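Local atomic coordinates of Cbm77-rfpl (Ruminococcus flavefaciens, PDB entry 5FU5), a protein that probably binds plant cell-wall polysaccharides, likely pectin, as a family 77 carbohydrate-binding module of the bacterium's cellulosome. Residues Ser20-Lys32 against Thr43-Thr57. Numbering follows the deposited sequence.
Sequences SFYTIAGNLSTSK and TQCLKMETATSISFT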
loop_
_atom_site.group_PDB
_atom_site.type_symbol
_atom_site.label_atom_id
_atom_site.label_comp_id
_atom_site.label_asym_id
_atom_site.label_seq_id
_atom_site.Cartn_x
_atom_site.Cartn_y
_atom_site.Cartn_z
ATOM N N SER A 20 -2.919 -11.466 -7.043
ATOM C CA SER A 20 -2.872 -11.461 -8.510
ATOM C C SER A 20 -2.670 -10.044 -9.050
ATOM O O SER A 20 -2.038 -9.876 -10.064
ATOM C CB SER A 20 -4.118 -12.105 -9.134
ATOM O OG SER A 20 -5.280 -11.592 -8.545
ATOM N N PHE A 21 -3.190 -9.035 -8.350
ATOM C CA PHE A 21 -3.150 -7.657 -8.815
ATOM C C PHE A 21 -1.780 -7.003 -8.479
ATOM O O PHE A 21 -1.195 -6.318 -9.336
ATOM C CB PHE A 21 -4.291 -6.850 -8.198
ATOM C CG PHE A 21 -4.376 -5.423 -8.688
ATOM C CD1 PHE A 21 -5.074 -5.140 -9.848
ATOM C CD2 PHE A 21 -3.831 -4.388 -7.951
ATOM C CE1 PHE A 21 -5.203 -3.849 -10.299
ATOM C CE2 PHE A 21 -3.952 -3.076 -8.391
ATOM C CZ PHE A 21 -4.627 -2.814 -9.563
ATOM N N TYR A 22 -1.323 -7.185 -7.249
ATOM C CA TYR A 22 -0.045 -6.650 -6.802
ATOM C C TYR A 22 1.036 -7.689 -6.918
ATOM O O TYR A 22 0.840 -8.840 -6.561
ATOM C CB TYR A 22 -0.131 -6.152 -5.387
ATOM C CG TYR A 22 -1.198 -5.100 -5.122
ATOM C CD1 TYR A 22 -0.949 -3.747 -5.385
ATOM C CD2 TYR A 22 -2.477 -5.419 -4.623
ATOM C CE1 TYR A 22 -1.900 -2.776 -5.148
ATOM C CE2 TYR A 22 -3.420 -4.454 -4.387
ATOM C CZ TYR A 22 -3.140 -3.117 -4.652
ATOM O OH TYR A 22 -4.054 -2.129 -4.410
ATOM N N THR A 23 2.185 -7.297 -7.427
ATOM C CA THR A 23 3.382 -8.132 -7.408
ATOM C C THR A 23 4.261 -7.632 -6.281
ATOM O O THR A 23 4.830 -6.534 -6.370
ATOM C CB THR A 23 4.095 -8.121 -8.747
ATOM O OG1 THR A 23 3.203 -8.620 -9.759
ATOM C CG2 THR A 23 5.338 -8.954 -8.694
ATOM N N ILE A 24 4.321 -8.397 -5.194
ATOM C CA ILE A 24 4.957 -7.977 -3.951
ATOM C C ILE A 24 6.261 -8.691 -3.770
ATOM O O ILE A 24 6.304 -9.926 -3.693
ATOM C CB ILE A 24 3.984 -8.277 -2.740
ATOM C CG1 ILE A 24 2.655 -7.533 -2.933
ATOM C CG2 ILE A 24 4.628 -7.850 -1.427
ATOM C CD1 ILE A 24 1.508 -8.054 -2.100
ATOM N N ALA A 25 7.353 -7.913 -3.679
ATOM C CA ALA A 25 8.674 -8.407 -3.366
ATOM C C ALA A 25 9.125 -7.831 -2.032
ATOM O O ALA A 25 9.403 -6.629 -1.904
ATOM C CB ALA A 25 9.648 -8.037 -4.448
ATOM N N GLY A 26 9.134 -8.670 -1.012
ATOM C CA GLY A 26 9.564 -8.240 0.303
ATOM C C GLY A 26 9.192 -9.253 1.375
ATOM O O GLY A 26 8.768 -10.395 1.057
ATOM N N ASN A 27 9.360 -8.820 2.616
ATOM C CA ASN A 27 9.381 -9.653 3.790
ATOM C C ASN A 27 8.402 -9.209 4.843
ATOM O O ASN A 27 8.239 -8.005 5.126
ATOM C CB ASN A 27 10.801 -9.629 4.378
ATOM C CG ASN A 27 11.797 -10.019 3.346
ATOM O OD1 ASN A 27 11.701 -11.107 2.774
ATOM N ND2 ASN A 27 12.733 -9.132 3.049
ATOM N N LEU A 28 7.700 -10.215 5.376
ATOM C CA LEU A 28 6.681 -10.002 6.372
ATOM C C LEU A 28 7.208 -9.979 7.798
ATOM O O LEU A 28 8.213 -10.614 8.106
ATOM C CB LEU A 28 5.603 -11.096 6.245
ATOM C CG LEU A 28 4.936 -11.197 4.867
ATOM C CD1 LEU A 28 4.156 -12.510 4.712
ATOM C CD2 LEU A 28 4.034 -9.995 4.651
ATOM N N SER A 29 6.484 -9.277 8.675
ATOM C CA SER A 29 6.829 -9.275 10.099
ATOM C C SER A 29 5.570 -9.123 10.976
ATOM O O SER A 29 4.602 -8.522 10.542
ATOM C CB SER A 29 7.842 -8.152 10.407
ATOM O OG SER A 29 8.159 -8.079 11.758
ATOM N N THR A 30 5.655 -9.680 12.186
ATOM C CA THR A 30 4.673 -9.442 13.238
ATOM C C THR A 30 5.294 -8.770 14.458
ATOM O O THR A 30 4.651 -8.676 15.495
ATOM C CB THR A 30 3.960 -10.747 13.642
ATOM O OG1 THR A 30 4.925 -11.712 14.030
ATOM C CG2 THR A 30 3.171 -11.248 12.473
ATOM N N SER A 31 6.470 -8.158 14.262
ATOM C CA SER A 31 7.225 -7.553 15.355
ATOM C C SER A 31 7.239 -6.023 15.309
ATOM O O SER A 31 8.026 -5.389 16.035
ATOM C CB SER A 31 8.644 -8.112 15.320
ATOM O OG SER A 31 8.593 -9.526 15.437
ATOM N N LYS A 32 6.381 -5.446 14.472
ATOM C CA LYS A 32 6.403 -4.025 14.191
ATOM C C LYS A 32 5.143 -3.315 14.637
ATOM O O LYS A 32 4.794 -2.236 14.129
ATOM C CB LYS A 32 6.614 -3.813 12.684
ATOM C CG LYS A 32 7.869 -4.467 12.107
ATOM C CD LYS A 32 9.171 -3.981 12.746
ATOM C CE LYS A 32 10.342 -4.635 12.022
ATOM N NZ LYS A 32 11.581 -4.142 12.658
ATOM N N THR A 43 -1.969 -6.879 12.071
ATOM C CA THR A 43 -0.796 -7.292 12.873
ATOM C C THR A 43 0.426 -7.768 12.112
ATOM O O THR A 43 1.523 -7.808 12.698
ATOM C CB THR A 43 -1.199 -8.445 13.831
ATOM O OG1 THR A 43 -1.746 -9.519 13.067
ATOM C CG2 THR A 43 -2.240 -7.905 14.871
ATOM N N GLN A 44 0.262 -8.179 10.844
ATOM C CA GLN A 44 1.377 -8.644 10.036
ATOM C C GLN A 44 1.585 -7.649 8.913
ATOM O O GLN A 44 0.673 -7.369 8.135
ATOM C CB GLN A 44 1.154 -10.050 9.476
ATOM C CG GLN A 44 2.271 -10.525 8.586
ATOM C CD GLN A 44 2.024 -11.920 8.094
ATOM O OE1 GLN A 44 1.134 -12.157 7.232
ATOM N NE2 GLN A 44 2.786 -12.832 8.591
ATOM N N CYS A 45 2.820 -7.104 8.832
ATOM C CA CYS A 45 3.135 -6.084 7.831
ATOM C C CYS A 45 4.168 -6.561 6.832
ATOM O O CYS A 45 4.874 -7.541 7.072
ATOM C CB CYS A 45 3.666 -4.870 8.571
ATOM S SG CYS A 45 5.169 -5.134 9.538
ATOM N N LEU A 46 4.269 -5.789 5.742
ATOM C CA LEU A 46 5.410 -5.806 4.847
ATOM C C LEU A 46 6.383 -4.723 5.382
ATOM O O LEU A 46 6.001 -3.559 5.523
ATOM C CB LEU A 46 4.970 -5.501 3.437
ATOM C CG LEU A 46 6.030 -5.674 2.345
ATOM C CD1 LEU A 46 6.174 -7.161 2.044
ATOM C CD2 LEU A 46 5.643 -4.880 1.105
ATOM N N LYS A 47 7.580 -5.161 5.725
ATOM C CA LYS A 47 8.630 -4.228 6.160
ATOM C C LYS A 47 9.048 -3.407 4.942
ATOM O O LYS A 47 9.231 -3.956 3.858
ATOM C CB LYS A 47 9.811 -4.987 6.745
ATOM C CG LYS A 47 9.476 -5.818 7.996
ATOM C CD LYS A 47 10.690 -6.521 8.605
ATOM C CE LYS A 47 11.212 -7.635 7.751
ATOM N NZ LYS A 47 12.299 -8.440 8.394
ATOM N N MET A 48 9.175 -2.082 5.113
ATOM C CA MET A 48 9.660 -1.258 3.996
ATOM C C MET A 48 11.172 -1.231 4.044
ATOM O O MET A 48 11.749 -0.467 4.792
ATOM C CB MET A 48 9.041 0.123 3.994
ATOM C CG MET A 48 7.531 0.104 3.980
ATOM S SD MET A 48 6.741 -0.251 2.392
ATOM C CE MET A 48 7.565 -1.655 1.717
ATOM N N GLU A 49 11.798 -2.122 3.268
ATOM C CA GLU A 49 13.250 -2.268 3.264
ATOM C C GLU A 49 13.840 -1.850 1.928
ATOM O O GLU A 49 13.127 -1.618 0.939
ATOM C CB GLU A 49 13.638 -3.715 3.581
ATOM C CG GLU A 49 13.076 -4.257 4.910
ATOM C CD GLU A 49 13.268 -5.754 5.069
ATOM O OE1 GLU A 49 12.525 -6.494 4.436
ATOM O OE2 GLU A 49 14.144 -6.200 5.810
ATOM N N THR A 50 15.174 -1.793 1.896
ATOM C CA THR A 50 15.847 -1.314 0.688
ATOM C C THR A 50 15.420 -2.019 -0.589
ATOM O O THR A 50 15.217 -1.385 -1.610
ATOM C CB THR A 50 17.376 -1.405 0.859
ATOM O OG1 THR A 50 17.723 -0.869 2.143
ATOM C CG2 THR A 50 18.087 -0.631 -0.204
ATOM N N ALA A 51 15.245 -3.339 -0.505
ATOM C CA ALA A 51 14.970 -4.149 -1.687
ATOM C C ALA A 51 13.479 -4.378 -1.924
ATOM O O ALA A 51 13.083 -5.103 -2.848
ATOM C CB ALA A 51 15.695 -5.469 -1.550
ATOM N N THR A 52 12.638 -3.724 -1.136
ATOM C CA THR A 52 11.184 -3.986 -1.205
ATOM C C THR A 52 10.545 -3.267 -2.369
ATOM O O THR A 52 10.840 -2.074 -2.655
ATOM C CB THR A 52 10.517 -3.520 0.097
ATOM O OG1 THR A 52 11.182 -4.126 1.191
ATOM C CG2 THR A 52 9.057 -3.822 0.136
ATOM N N SER A 53 9.620 -3.953 -3.051
ATOM C CA SER A 53 8.842 -3.311 -4.112
ATOM C C SER A 53 7.487 -3.932 -4.269
ATOM O O SER A 53 7.290 -5.146 -4.002
ATOM C CB SER A 53 9.552 -3.318 -5.453
ATOM O OG SER A 53 9.647 -4.631 -5.962
ATOM N N ILE A 54 6.539 -3.092 -4.601
ATOM C CA ILE A 54 5.179 -3.546 -4.954
ATOM C C ILE A 54 4.859 -2.910 -6.300
ATOM O O ILE A 54 4.877 -1.653 -6.425
ATOM C CB ILE A 54 4.146 -3.108 -3.922
ATOM C CG1 ILE A 54 4.501 -3.626 -2.533
ATOM C CG2 ILE A 54 2.770 -3.562 -4.348
ATOM C CD1 ILE A 54 3.948 -2.762 -1.449
ATOM N N SER A 55 4.587 -3.755 -7.301
ATOM C CA SER A 55 4.182 -3.303 -8.605
ATOM C C SER A 55 2.747 -3.689 -8.911
ATOM O O SER A 55 2.257 -4.707 -8.434
ATOM C CB SER A 55 5.108 -3.909 -9.636
ATOM O OG SER A 55 6.440 -3.563 -9.321
ATOM N N PHE A 56 2.095 -2.881 -9.721
ATOM C CA PHE A 56 0.745 -3.133 -10.214
ATOM C C PHE A 56 0.493 -2.264 -11.423
ATOM O O PHE A 56 1.176 -1.248 -11.618
ATOM C CB PHE A 56 -0.311 -2.899 -9.155
ATOM C CG PHE A 56 -0.436 -1.473 -8.682
ATOM C CD1 PHE A 56 0.437 -0.979 -7.732
ATOM C CD2 PHE A 56 -1.424 -0.633 -9.178
ATOM C CE1 PHE A 56 0.297 0.319 -7.248
ATOM C CE2 PHE A 56 -1.542 0.686 -8.713
ATOM C CZ PHE A 56 -0.675 1.154 -7.771
ATOM N N THR A 57 -0.519 -2.651 -12.195
ATOM C CA THR A 57 -1.002 -1.890 -13.326
ATOM C C THR A 57 -2.407 -1.388 -13.000
ATOM O O THR A 57 -3.338 -2.169 -12.788
ATOM C CB THR A 57 -0.959 -2.699 -14.628
ATOM O OG1 THR A 57 0.373 -3.117 -14.915
ATOM C CG2 THR A 57 -1.454 -1.833 -15.827
HETATM O O HOH W 1 -1.988 -5.106 -11.691
HETATM O O HOH W 2 7.500 -5.920 -7.186
HETATM O O HOH W 3 10.328 -6.135 2.830
HETATM O O HOH W 4 1.793 -7.820 15.449
HETATM O O HOH W 5 3.855 -6.103 13.042
#
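Glu49 OE1 is gripped twice: Asn27 ND2 donates to it at 3.0 Å from the syn side, 23° out of the carboxylate plane, with OE1 itself in the plane of the Asn27 amide, and water 3 donates at 2.7 Å. The same water takes the N-H of Asn27 and the hydroxyl of Thr52 and donates to Lys47 O, so it fills the break where strand 23-29 changes partner. Before Gly26 the chain pairs antiparallel with 53-57, Thr23 N reaching Ser55 O at 2.8 Å; after it, Leu28 and Ser29 pair with Leu46 and Cys45. Gly26, at backbone angles suited to a residue without a side chain, lies close to Leu46 CD1.

Ile24, Leu28, Leu46 and Ile54 share one face, where Leu46 CD1 meets Ile24 CG2 at 3.9 Å; Phe12 of helix 12-15 packs on Ile24, Leu28 and Leu46, and Ile100 of strand 96-101 on Ile54. At one end Phe56, its CG between the backbone N and carbonyl carbon (chi1 65°), offers a ring face to the edge of Tyr22 in an offset edge-to-face pair, planes at 65°; Phe21 CE2 touches Phe56 CD2 at 3.6 Å. Tyr22 OH bonds to Tyr8 O.

At the other end Gln44 runs extended, CG 3.6 Å from Ser29 O and its flat end group beside Leu28 CD1. Cutting Gln44 back to an alanine is likely to strip Leu28 of that flank and leave a gap beside Ser29 O. On the face of Ser29 and Cys45, Lys47 CG lies 3.7 Å from Ser29 CB, and Lys32 crosses Lys47 at about a right angle.

The ion pair of Lys47 NZ with Glu49 OE2 is long, so the contact probably rests mainly on backbone bonds, water 3 and apolar packing.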